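Lectin (Cicer arietinum, PDB 3V6N) agglutinates red blood cells and is a plant albumin with the hemopexin fold that binds calcium and sodium ions, its lectin activity probably resting on sugar recognition. Local coordinates at residues F68-E71 and A75-F78; K102-M107 and N118-A123; P109-T114 and K139-D144. One frame throughout, in Å; residues are numbered along the deposited sequence.

Contact 1. Residues F68-E71 and A75-F78; sequences FDTE and AFIF
F68 and F76 lie side by side on one face of a two-stranded antiparallel pairing, their rings meeting where CE1 of F68 comes 3.5 Å from CD2 of F76. The planes are turned 37° against each other. A CH-pi contact accompanies this meeting: CB of F76 sits over one face of the F68 ring, 3.9 Å from its centroid and nearer the rim than the middle. CG of F68 stands between its own backbone N and carbonyl carbon (chi1 56°), which leans the ring toward the neighbouring strand. There CE2 of F68 also reaches CE2 of F78, at 3.7 Å, arriving at the edge of the F78 ring. The F76 ring is also met by T70, whose methyl CG2 lies 3.6 Å from CD2 of F76, near the plane of that ring.

The backbone sets this register. F68 and F76 form the hydrogen-bonded pair, with N of F76 donating to O of F68 over 3.0 Å. D69 and A75, the adjacent non-hydrogen-bonded pair, place their side chains on the opposite face. The polar ends are held from nearby: T70 OG1 is hydrogen-bonded to O of E74, and D69 OD1 to Y88. Beyond the hairpin, V132 and L134 of strand 131-136 pack on F68, while I120 packs on F78. An aromatic cluster is thus wedged between neighbouring sheets, joining the first two strands of one blade to the next, as in a four-bladed hemopexin beta-propeller.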
ATOM      1  N   PHE A  68      10.280  14.102  -3.217  1.00 12.62           N
ATOM      2  CA  PHE A  68      11.349  15.084  -3.048  1.00 12.84           C
ATOM      3  C   PHE A  68      12.693  14.435  -2.802  1.00 13.27           C
ATOM      4  O   PHE A  68      12.788  13.445  -2.097  1.00 13.16           O
ATOM      5  CB  PHE A  68      11.050  16.127  -1.943  1.00 12.31           C
ATOM      6  CG  PHE A  68      10.735  15.553  -0.568  1.00 12.13           C
ATOM      7  CD1 PHE A  68      11.734  15.384   0.380  1.00 12.29           C
ATOM      8  CD2 PHE A  68       9.409  15.291  -0.181  1.00 12.00           C
ATOM      9  CE1 PHE A  68      11.439  14.901   1.655  1.00 12.34           C
ATOM     10  CE2 PHE A  68       9.104  14.818   1.093  1.00 11.93           C
ATOM     11  CZ  PHE A  68      10.120  14.622   2.014  1.00 12.20           C
ATOM     12  N   ASP A  69      13.712  15.030  -3.401  1.00 14.57           N
ATOM     13  CA  ASP A  69      15.115  14.754  -3.125  1.00 16.36           C
ATOM     14  C   ASP A  69      15.424  15.065  -1.673  1.00 17.13           C
ATOM     15  O   ASP A  69      14.872  16.017  -1.090  1.00 16.86           O
ATOM     16  CB  ASP A  69      15.982  15.651  -4.022  1.00 17.87           C
ATOM     17  CG  ASP A  69      17.453  15.263  -3.996  1.00 19.72           C
ATOM     18  OD1 ASP A  69      17.769  14.045  -4.123  1.00 22.17           O
ATOM     19  OD2 ASP A  69      18.296  16.179  -3.855  1.00 20.95           O
ATOM     20  N   THR A  70      16.274  14.252  -1.061  1.00 18.18           N
ATOM     21  CA  THR A  70      16.733  14.580   0.280  1.00 20.31           C
ATOM     22  C   THR A  70      18.208  14.980   0.197  1.00 22.34           C
ATOM     23  O   THR A  70      18.512  16.154   0.071  1.00 22.24           O
ATOM     24  CB  THR A  70      16.484  13.452   1.321  1.00 20.09           C
ATOM     25  OG1 THR A  70      17.088  12.221   0.880  1.00 20.43           O
ATOM     26  CG2 THR A  70      14.998  13.246   1.543  1.00 19.09           C
ATOM     27  N   GLU A  71      19.097  13.993   0.262  1.00 24.29           N
ATOM     28  CA  GLU A  71      20.529  14.185   0.125  1.00 28.78           C
ATOM     29  C   GLU A  71      21.098  12.915  -0.492  1.00 29.59           C
ATOM     30  O   GLU A  71      20.484  11.844  -0.430  1.00 27.36           O
ATOM     31  CB  GLU A  71      21.198  14.455   1.487  1.00 32.55           C
ATOM     32  CG  GLU A  71      20.957  15.856   2.063  1.00 35.42           C
ATOM     33  CD  GLU A  71      21.999  16.881   1.643  1.00 41.22           C
ATOM     34  OE1 GLU A  71      22.955  16.516   0.922  1.00 45.92           O
ATOM     35  OE2 GLU A  71      21.889  18.060   2.058  1.00 45.14           O
ATOM     36  N   ALA A  75      15.565   9.699  -2.072  1.00 15.21           N
ATOM     37  CA  ALA A  75      14.340  10.501  -2.227  1.00 14.29           C
ATOM     38  C   ALA A  75      13.152   9.893  -1.472  1.00 13.50           C
ATOM     39  O   ALA A  75      13.083   8.679  -1.311  1.00 13.33           O
ATOM     40  CB  ALA A  75      13.999  10.630  -3.699  1.00 13.90           C
ATOM     41  N   PHE A  76      12.239  10.742  -0.999  1.00 12.83           N
ATOM     42  CA  PHE A  76      10.960  10.279  -0.472  1.00 12.56           C
ATOM     43  C   PHE A  76       9.997  10.237  -1.643  1.00 11.88           C
ATOM     44  O   PHE A  76       9.947  11.166  -2.458  1.00 11.46           O
ATOM     45  CB  PHE A  76      10.405  11.191   0.640  1.00 12.93           C
ATOM     46  CG  PHE A  76      10.919  10.858   2.030  1.00 13.53           C
ATOM     47  CD1 PHE A  76      10.365   9.816   2.768  1.00 13.79           C
ATOM     48  CD2 PHE A  76      11.960  11.594   2.594  1.00 13.88           C
ATOM     49  CE1 PHE A  76      10.851   9.499   4.032  1.00 14.26           C
ATOM     50  CE2 PHE A  76      12.459  11.286   3.852  1.00 14.14           C
ATOM     51  CZ  PHE A  76      11.903  10.235   4.578  1.00 14.68           C
ATOM     52  N   ILE A  77       9.261   9.145  -1.749  1.00 11.27           N
ATOM     53  CA  ILE A  77       8.232   9.024  -2.784  1.00 11.06           C
ATOM     54  C   ILE A  77       6.908   8.753  -2.061  1.00 11.03           C
ATOM     55  O   ILE A  77       6.911   8.232  -0.946  1.00 11.56           O
ATOM     56  CB  ILE A  77       8.590   7.931  -3.836  1.00 10.90           C
ATOM     57  CG1 ILE A  77       8.733   6.564  -3.149  1.00 10.94           C
ATOM     58  CG2 ILE A  77       9.864   8.324  -4.608  1.00 10.40           C
ATOM     59  CD1 ILE A  77       8.747   5.386  -4.103  1.00 10.98           C
ATOM     60  N   PHE A  78       5.792   9.140  -2.660  1.00 10.94           N
ATOM     61  CA  PHE A  78       4.483   8.946  -2.038  1.00 11.26           C
ATOM     62  C   PHE A  78       3.496   8.338  -3.017  1.00 11.58           C
ATOM     63  O   PHE A  78       3.630   8.516  -4.219  1.00 11.12           O
ATOM     64  CB  PHE A  78       3.894  10.277  -1.559  1.00 11.27           C
ATOM     65  CG  PHE A  78       4.711  10.970  -0.504  1.00 11.34           C
ATOM     66  CD1 PHE A  78       4.284  10.991   0.808  1.00 11.64           C
ATOM     67  CD2 PHE A  78       5.912  11.598  -0.828  1.00 11.38           C
ATOM     68  CE1 PHE A  78       5.031  11.642   1.779  1.00 11.93           C
ATOM     69  CE2 PHE A  78       6.663  12.253   0.132  1.00 11.45           C
ATOM     70  CZ  PHE A  78       6.219  12.276   1.437  1.00 11.61           C
TER

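Contact 2. Residues K102-M107 and N118-A123; sequences KKIADM and NGIDAA. With CA (calcium ion), chain D; NA (sodium ion), chain G.
I104, the first residue of helix 104-107, meets the incoming loop through a single methyl: its CD1 lies 3.8 Å from CA of G119. With CG1 beside the backbone N (chi1 -69°) and CD1 continuing outward in an extended chain, the isoleucine reaches across to the main chain at G119. The same methyl touches CG1 of I120, at 4.1 Å, and there the packed part of the contact ends. G119 adopts backbone angles (154°, 154°) that are readily available only to glycine. F78 completes this apolar patch by packing against both isoleucines.

On the looser side, K103 and D106 turn to the subunit interface, while M107 packs on F76 and C83 of its own chain. K103, at the N-cap position, forms a salt bridge through NZ with E80 of the second subunit, and D106 OD2 is hydrogen-bonded to Y62 of that subunit. N118 is exposed and turns away from the helix.

Past I120 the chain runs inward to the metals. D121 binds the calcium ion through its main-chain O, at 2.4 Å, beside the carbonyls of N7, D65 and D174. Water 1, itself a calcium ligand, donates to O of I120 over 3.1 Å. A classic beta bulge sets D121 and A122 together opposite F135; next in the chain, O of A123 binds the sodium ion at 2.3 Å, together with A9, S67 and A176. Equivalent carbonyls gathered from four chain segments round axial ions are the hallmark of the central tunnel of the hemopexin propeller.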
ATOM      1  N   LYS A 102       5.476   3.071   4.536  1.00 18.04           N
ATOM      2  CA  LYS A 102       4.806   3.398   5.789  1.00 18.76           C
ATOM      3  C   LYS A 102       3.662   4.356   5.483  1.00 17.94           C
ATOM      4  O   LYS A 102       3.725   5.115   4.514  1.00 16.97           O
ATOM      5  CB  LYS A 102       5.784   4.097   6.744  1.00 20.14           C
ATOM      6  CG  LYS A 102       6.491   3.181   7.725  1.00 23.26           C
ATOM      7  CD  LYS A 102       7.866   3.736   8.089  1.00 25.36           C
ATOM      8  CE  LYS A 102       8.258   3.442   9.531  1.00 26.68           C
ATOM      9  NZ  LYS A 102       8.236   1.988   9.829  1.00 28.55           N
ATOM     10  N   LYS A 103       2.624   4.339   6.312  1.00 17.76           N
ATOM     11  CA  LYS A 103       1.613   5.401   6.267  1.00 17.98           C
ATOM     12  C   LYS A 103       2.281   6.747   6.561  1.00 17.85           C
ATOM     13  O   LYS A 103       3.247   6.820   7.337  1.00 17.64           O
ATOM     14  CB  LYS A 103       0.502   5.125   7.276  1.00 18.38           C
ATOM     15  CG  LYS A 103      -0.395   3.967   6.873  1.00 18.83           C
ATOM     16  CD  LYS A 103      -1.222   3.469   8.047  1.00 20.00           C
ATOM     17  CE  LYS A 103      -2.013   2.222   7.664  1.00 20.18           C
ATOM     18  NZ  LYS A 103      -3.271   2.125   8.449  1.00 21.25           N
ATOM     19  N   ILE A 104       1.782   7.807   5.934  1.00 18.17           N
ATOM     20  CA  ILE A 104       2.303   9.168   6.183  1.00 18.92           C
ATOM     21  C   ILE A 104       2.366   9.540   7.682  1.00 19.74           C
ATOM     22  O   ILE A 104       3.360  10.101   8.144  1.00 19.14           O
ATOM     23  CB  ILE A 104       1.527  10.233   5.376  1.00 18.58           C
ATOM     24  CG1 ILE A 104       1.851  10.064   3.881  1.00 17.63           C
ATOM     25  CG2 ILE A 104       1.861  11.649   5.871  1.00 18.19           C
ATOM     26  CD1 ILE A 104       0.932  10.801   2.932  1.00 17.60           C
ATOM     27  N   ALA A 105       1.319   9.186   8.419  1.00 20.50           N
ATOM     28  CA  ALA A 105       1.210   9.470   9.850  1.00 22.84           C
ATOM     29  C   ALA A 105       2.289   8.778  10.680  1.00 24.08           C
ATOM     30  O   ALA A 105       2.666   9.285  11.734  1.00 25.06           O
ATOM     31  CB  ALA A 105      -0.174   9.088  10.372  1.00 22.90           C
ATOM     32  N   ASP A 106       2.765   7.623  10.218  1.00 24.64           N
ATOM     33  CA  ASP A 106       3.816   6.882  10.911  1.00 26.07           C
ATOM     34  C   ASP A 106       5.197   7.415  10.582  1.00 27.27           C
ATOM     35  O   ASP A 106       6.111   7.307  11.390  1.00 28.77           O
ATOM     36  CB  ASP A 106       3.763   5.388  10.566  1.00 26.23           C
ATOM     37  CG  ASP A 106       2.572   4.677  11.206  1.00 27.43           C
ATOM     38  OD1 ASP A 106       1.966   5.211  12.161  1.00 27.43           O
ATOM     39  OD2 ASP A 106       2.227   3.580  10.739  1.00 27.54           O
ATOM     40  N   MET A 107       5.361   7.964   9.386  1.00 27.69           N
ATOM     41  CA  MET A 107       6.648   8.533   8.997  1.00 27.86           C
ATOM     42  C   MET A 107       6.779   9.972   9.505  1.00 25.79           C
ATOM     43  O   MET A 107       7.873  10.399   9.864  1.00 25.65           O
ATOM     44  CB  MET A 107       6.799   8.477   7.477  1.00 30.42           C
ATOM     45  CG  MET A 107       8.218   8.662   6.973  1.00 34.36           C
ATOM     46  SD  MET A 107       9.138   7.115   6.939  1.00 39.69           S
ATOM     47  CE  MET A 107       8.580   6.401   5.396  1.00 34.60           C
ATOM     48  N   ASN A 118      -3.695  12.089   4.526  1.00 22.87           N
ATOM     49  CA  ASN A 118      -4.288  11.232   3.497  1.00 23.99           C
ATOM     50  C   ASN A 118      -3.568  11.285   2.146  1.00 21.42           C
ATOM     51  O   ASN A 118      -3.893  10.534   1.231  1.00 20.93           O
ATOM     52  CB  ASN A 118      -5.788  11.537   3.337  1.00 27.87           C
ATOM     53  CG  ASN A 118      -6.580  11.256   4.606  1.00 31.82           C
ATOM     54  OD1 ASN A 118      -7.479  12.015   4.964  1.00 35.56           O
ATOM     55  ND2 ASN A 118      -6.225  10.176   5.311  1.00 33.67           N
ATOM     56  N   GLY A 119      -2.567  12.151   2.041  1.00 19.29           N
ATOM     57  CA  GLY A 119      -1.857  12.338   0.785  1.00 17.71           C
ATOM     58  C   GLY A 119      -1.251  13.725   0.694  1.00 17.03           C
ATOM     59  O   GLY A 119      -1.713  14.685   1.342  1.00 15.72           O
ATOM     60  N   ILE A 120      -0.180  13.819  -0.088  1.00 16.13           N
ATOM     61  CA  ILE A 120       0.457  15.108  -0.363  1.00 15.80           C
ATOM     62  C   ILE A 120       0.400  15.351  -1.866  1.00 15.41           C
ATOM     63  O   ILE A 120       0.591  14.407  -2.647  1.00 15.44           O
ATOM     64  CB  ILE A 120       1.896  15.125   0.202  1.00 16.05           C
ATOM     65  CG1 ILE A 120       1.843  14.637   1.663  1.00 16.67           C
ATOM     66  CG2 ILE A 120       2.525  16.513   0.054  1.00 15.50           C
ATOM     67  CD1 ILE A 120       3.159  14.611   2.415  1.00 17.45           C
ATOM     68  N   ASP A 121       0.092  16.590  -2.269  1.00 14.49           N
ATOM     69  CA  ASP A 121       0.023  16.958  -3.686  1.00 14.08           C
ATOM     70  C   ASP A 121       1.400  17.086  -4.359  1.00 13.17           C
ATOM     71  O   ASP A 121       1.596  16.603  -5.466  1.00 12.30           O
ATOM     72  CB  ASP A 121      -0.704  18.302  -3.871  1.00 14.64           C
ATOM     73  CG  ASP A 121      -2.205  18.226  -3.592  1.00 15.51           C
ATOM     74  OD1 ASP A 121      -2.797  17.130  -3.632  1.00 16.45           O
ATOM     75  OD2 ASP A 121      -2.801  19.289  -3.347  1.00 15.74           O
ATOM     76  N   ALA A 122       2.317  17.790  -3.692  1.00 12.83           N
ATOM     77  CA  ALA A 122       3.560  18.259  -4.295  1.00 12.74           C
ATOM     78  C   ALA A 122       4.558  18.602  -3.197  1.00 12.83           C
ATOM     79  O   ALA A 122       4.170  18.889  -2.060  1.00 12.97           O
ATOM     80  CB  ALA A 122       3.312  19.484  -5.189  1.00 12.80           C
ATOM     81  N   ALA A 123       5.849  18.559  -3.535  1.00 12.41           N
ATOM     82  CA  ALA A 123       6.893  18.843  -2.567  1.00 12.25           C
ATOM     83  C   ALA A 123       8.152  19.264  -3.282  1.00 12.31           C
ATOM     84  O   ALA A 123       8.419  18.806  -4.399  1.00 11.94           O
ATOM     85  CB  ALA A 123       7.164  17.620  -1.710  1.00 11.95           C
TER
HETATM   86 CA    CA D 229       0.858  15.201  -7.229  1.00 10.59          CA
HETATM   87 NA    NA G 232       8.736  17.088  -5.930  1.00 11.98          NA
HETATM   88  O   HOH W   1      -0.533  14.013  -5.481  1.00 15.84           O
HETATM   89  O   HOH W   2      -1.291  16.168  -7.436  1.00 18.04           O

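Contact 3. Residues P109-T114 and K139-D144; sequences PFFKGT and KYARID. With SO4 (sulfate ion), chain H.
The turn that follows helix 104-107 packs against the third strand of the next propeller blade, and two consecutive phenylalanines make the contact. CE2 of F110 lies 3.6 Å from the methyl CG2 of I143, the two side chains crossing at about a right angle. F111 presents its ring edge to the strand, with CE1 3.9 Å from CB of A141 and that methyl in the plane of the ring. The two rings also fit each other: CE2 of F110 stands 3.7 Å above the F111 plane, over its centre, while CZ of F111 lies at the edge of the F110 ring. With CG between the backbone N and the carbonyl carbon (chi1 43°), F110 is brought over its neighbour. F116 stacks on F111.

A type II turn from F111 to T114 closes the loop, and O of F111 accepts both N and OG1 of T114.

Alternate residues of strand 139-144 serve the other face. There the hydroxyl of Y140 donates to O3 of a sulfate, 2.6 Å away, and another sulfate oxygen, O2, lies over one face of the guanidinium of R142, whose NE is salt-bridged to E131. Y133 and G201 also bind this ion, which probably came from the crystallisation liquor. The inter-blade linker thus covers one face of the third strand of a four-stranded antiparallel blade in the hemopexin propeller.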
ATOM      1  N   PRO A 109       4.557  12.057  12.146  1.00 24.03           N
ATOM      2  CA  PRO A 109       3.417  12.106  13.077  1.00 24.35           C
ATOM      3  C   PRO A 109       2.771  13.473  13.258  1.00 24.93           C
ATOM      4  O   PRO A 109       1.606  13.552  13.650  1.00 25.23           O
ATOM      5  CB  PRO A 109       4.025  11.624  14.405  1.00 25.46           C
ATOM      6  CG  PRO A 109       5.211  10.795  13.999  1.00 24.67           C
ATOM      7  CD  PRO A 109       5.766  11.505  12.790  1.00 24.19           C
ATOM      8  N   PHE A 110       3.511  14.545  12.977  1.00 25.52           N
ATOM      9  CA  PHE A 110       2.968  15.909  13.112  1.00 24.73           C
ATOM     10  C   PHE A 110       1.831  16.172  12.117  1.00 24.91           C
ATOM     11  O   PHE A 110       1.079  17.140  12.259  1.00 25.63           O
ATOM     12  CB  PHE A 110       4.079  16.965  12.985  1.00 23.55           C
ATOM     13  CG  PHE A 110       5.074  16.688  11.880  1.00 22.75           C
ATOM     14  CD1 PHE A 110       6.298  16.084  12.162  1.00 22.47           C
ATOM     15  CD2 PHE A 110       4.791  17.038  10.566  1.00 21.64           C
ATOM     16  CE1 PHE A 110       7.220  15.830  11.157  1.00 21.74           C
ATOM     17  CE2 PHE A 110       5.705  16.790   9.555  1.00 21.70           C
ATOM     18  CZ  PHE A 110       6.922  16.185   9.845  1.00 21.94           C
ATOM     19  N   PHE A 111       1.688  15.294  11.124  1.00 24.81           N
ATOM     20  CA  PHE A 111       0.598  15.432  10.144  1.00 24.98           C
ATOM     21  C   PHE A 111      -0.735  14.834  10.584  1.00 25.93           C
ATOM     22  O   PHE A 111      -1.782  15.111   9.977  1.00 26.26           O
ATOM     23  CB  PHE A 111       1.015  14.892   8.767  1.00 24.21           C
ATOM     24  CG  PHE A 111       1.914  15.826   7.997  1.00 23.40           C
ATOM     25  CD1 PHE A 111       1.758  17.217   8.101  1.00 22.94           C
ATOM     26  CD2 PHE A 111       2.896  15.327   7.141  1.00 22.83           C
ATOM     27  CE1 PHE A 111       2.577  18.081   7.386  1.00 22.32           C
ATOM     28  CE2 PHE A 111       3.715  16.196   6.421  1.00 22.31           C
ATOM     29  CZ  PHE A 111       3.554  17.569   6.548  1.00 21.76           C
ATOM     30  N   LYS A 112      -0.717  14.034  11.648  1.00 27.59           N
ATOM     31  CA  LYS A 112      -1.952  13.439  12.149  1.00 28.48           C
ATOM     32  C   LYS A 112      -2.985  14.532  12.436  1.00 27.94           C
ATOM     33  O   LYS A 112      -2.647  15.559  13.002  1.00 28.72           O
ATOM     34  CB  LYS A 112      -1.680  12.593  13.389  1.00 31.20           C
ATOM     35  CG  LYS A 112      -2.825  11.650  13.772  1.00 33.85           C
ATOM     36  CD  LYS A 112      -2.880  11.427  15.285  1.00 35.96           C
ATOM     37  CE  LYS A 112      -1.531  10.981  15.831  1.00 37.04           C
ATOM     38  NZ  LYS A 112      -1.115   9.689  15.206  1.00 38.37           N
ATOM     39  N   GLY A 113      -4.229  14.322  12.018  1.00 27.82           N
ATOM     40  CA  GLY A 113      -5.303  15.299  12.251  1.00 28.24           C
ATOM     41  C   GLY A 113      -5.361  16.458  11.266  1.00 28.57           C
ATOM     42  O   GLY A 113      -6.211  17.360  11.403  1.00 28.30           O
ATOM     43  N   THR A 114      -4.450  16.448  10.289  1.00 28.23           N
ATOM     44  CA  THR A 114      -4.422  17.454   9.215  1.00 28.53           C
ATOM     45  C   THR A 114      -4.827  16.818   7.884  1.00 28.77           C
ATOM     46  O   THR A 114      -4.957  15.599   7.772  1.00 27.41           O
ATOM     47  CB  THR A 114      -3.023  18.083   9.000  1.00 28.40           C
ATOM     48  OG1 THR A 114      -2.134  17.100   8.455  1.00 28.56           O
ATOM     49  CG2 THR A 114      -2.428  18.643  10.293  1.00 28.61           C
ATOM     50  N   LYS A 139      -2.851  24.725   1.086  1.00 17.98           N
ATOM     51  CA  LYS A 139      -1.966  24.852   2.259  1.00 17.66           C
ATOM     52  C   LYS A 139      -0.570  24.322   1.982  1.00 17.28           C
ATOM     53  O   LYS A 139      -0.387  23.458   1.126  1.00 16.59           O
ATOM     54  CB  LYS A 139      -2.513  24.056   3.449  1.00 18.16           C
ATOM     55  CG  LYS A 139      -3.960  24.300   3.803  1.00 19.10           C
ATOM     56  CD  LYS A 139      -4.131  25.488   4.744  1.00 20.43           C
ATOM     57  CE  LYS A 139      -5.616  25.797   4.834  1.00 21.73           C
ATOM     58  NZ  LYS A 139      -6.071  26.343   6.137  1.00 23.69           N
ATOM     59  N   TYR A 140       0.414  24.809   2.742  1.00 17.29           N
ATOM     60  CA  TYR A 140       1.778  24.305   2.634  1.00 16.60           C
ATOM     61  C   TYR A 140       2.385  24.085   4.009  1.00 17.01           C
ATOM     62  O   TYR A 140       1.983  24.718   4.979  1.00 17.38           O
ATOM     63  CB  TYR A 140       2.654  25.213   1.758  1.00 16.62           C
ATOM     64  CG  TYR A 140       3.305  26.398   2.447  1.00 16.97           C
ATOM     65  CD1 TYR A 140       2.580  27.570   2.700  1.00 17.36           C
ATOM     66  CD2 TYR A 140       4.651  26.360   2.802  1.00 16.85           C
ATOM     67  CE1 TYR A 140       3.172  28.664   3.322  1.00 18.22           C
ATOM     68  CE2 TYR A 140       5.263  27.441   3.420  1.00 17.66           C
ATOM     69  CZ  TYR A 140       4.529  28.595   3.681  1.00 18.50           C
ATOM     70  OH  TYR A 140       5.139  29.672   4.317  1.00 19.48           O
ATOM     71  N   ALA A 141       3.357  23.179   4.077  1.00 16.34           N
ATOM     72  CA  ALA A 141       4.043  22.866   5.309  1.00 16.02           C
ATOM     73  C   ALA A 141       5.536  22.912   5.063  1.00 16.04           C
ATOM     74  O   ALA A 141       6.021  22.719   3.936  1.00 15.52           O
ATOM     75  CB  ALA A 141       3.624  21.500   5.826  1.00 15.75           C
ATOM     76  N   ARG A 142       6.270  23.189   6.123  1.00 16.17           N
ATOM     77  CA  ARG A 142       7.692  23.321   6.014  1.00 16.89           C
ATOM     78  C   ARG A 142       8.283  22.424   7.091  1.00 16.82           C
ATOM     79  O   ARG A 142       8.018  22.630   8.272  1.00 17.35           O
ATOM     80  CB  ARG A 142       8.071  24.783   6.205  1.00 17.85           C
ATOM     81  CG  ARG A 142       9.548  25.087   6.112  1.00 19.28           C
ATOM     82  CD  ARG A 142       9.757  26.586   6.317  1.00 20.40           C
ATOM     83  NE  ARG A 142      11.173  26.894   6.488  1.00 21.52           N
ATOM     84  CZ  ARG A 142      11.640  28.045   6.962  1.00 22.87           C
ATOM     85  NH1 ARG A 142      10.808  29.019   7.313  1.00 23.13           N
ATOM     86  NH2 ARG A 142      12.948  28.220   7.082  1.00 23.99           N
ATOM     87  N   ILE A 143       9.038  21.408   6.672  1.00 16.16           N
ATOM     88  CA  ILE A 143       9.573  20.394   7.592  1.00 16.44           C
ATOM     89  C   ILE A 143      11.079  20.261   7.473  1.00 16.28           C
ATOM     90  O   ILE A 143      11.675  20.701   6.495  1.00 16.26           O
ATOM     91  CB  ILE A 143       8.950  18.987   7.373  1.00 16.32           C
ATOM     92  CG1 ILE A 143       9.455  18.359   6.052  1.00 16.42           C
ATOM     93  CG2 ILE A 143       7.430  19.075   7.406  1.00 16.78           C
ATOM     94  CD1 ILE A 143       9.342  16.846   5.972  1.00 16.41           C
ATOM     95  N   ASP A 144      11.681  19.658   8.487  1.00 16.75           N
ATOM     96  CA  ASP A 144      13.082  19.257   8.444  1.00 17.75           C
ATOM     97  C   ASP A 144      13.030  17.739   8.390  1.00 17.76           C
ATOM     98  O   ASP A 144      12.559  17.102   9.342  1.00 17.57           O
ATOM     99  CB  ASP A 144      13.819  19.755   9.699  1.00 18.30           C
ATOM    100  CG  ASP A 144      15.291  19.346   9.740  1.00 19.09           C
ATOM    101  OD1 ASP A 144      15.650  18.202   9.408  1.00 19.48           O
ATOM    102  OD2 ASP A 144      16.109  20.179  10.142  1.00 20.00           O
TER
HETATM  103  S   SO4 H 233       8.609  30.409   3.575  1.00 21.00           S
HETATM  104  O1  SO4 H 233       8.451  31.874   3.700  1.00 26.94           O
HETATM  105  O2  SO4 H 233      10.009  30.023   3.806  1.00 22.70           O
HETATM  106  O3  SO4 H 233       7.730  29.756   4.551  1.00 23.34           O
HETATM  107  O4  SO4 H 233       8.221  30.158   2.180  1.00 25.16           O

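Overall arrangement
Contacts 1, 2 and 3 lie progressively farther from the centre of the chain, their centres about 8, 13 and 16 Å from it. Contact 1 closes before contact 2 opens, whereas contacts 2 and 3 cross, their segments alternating along the chain. F78 touches I104 and I120, and F68 touches A123, so contact 1 merges with contact 2, 12 Å away between centres. Contacts 2 and 3, about 9 Å apart, meet where I104 packs on F111. Contact 3 stays about 5 Å from contact 1 at the nearest atoms. Together they join the sheet running from strand 66-69 to strand 96-103 to that from strand 122-125 to strand 149-156, an apolar seam leading outward from the central ion sites.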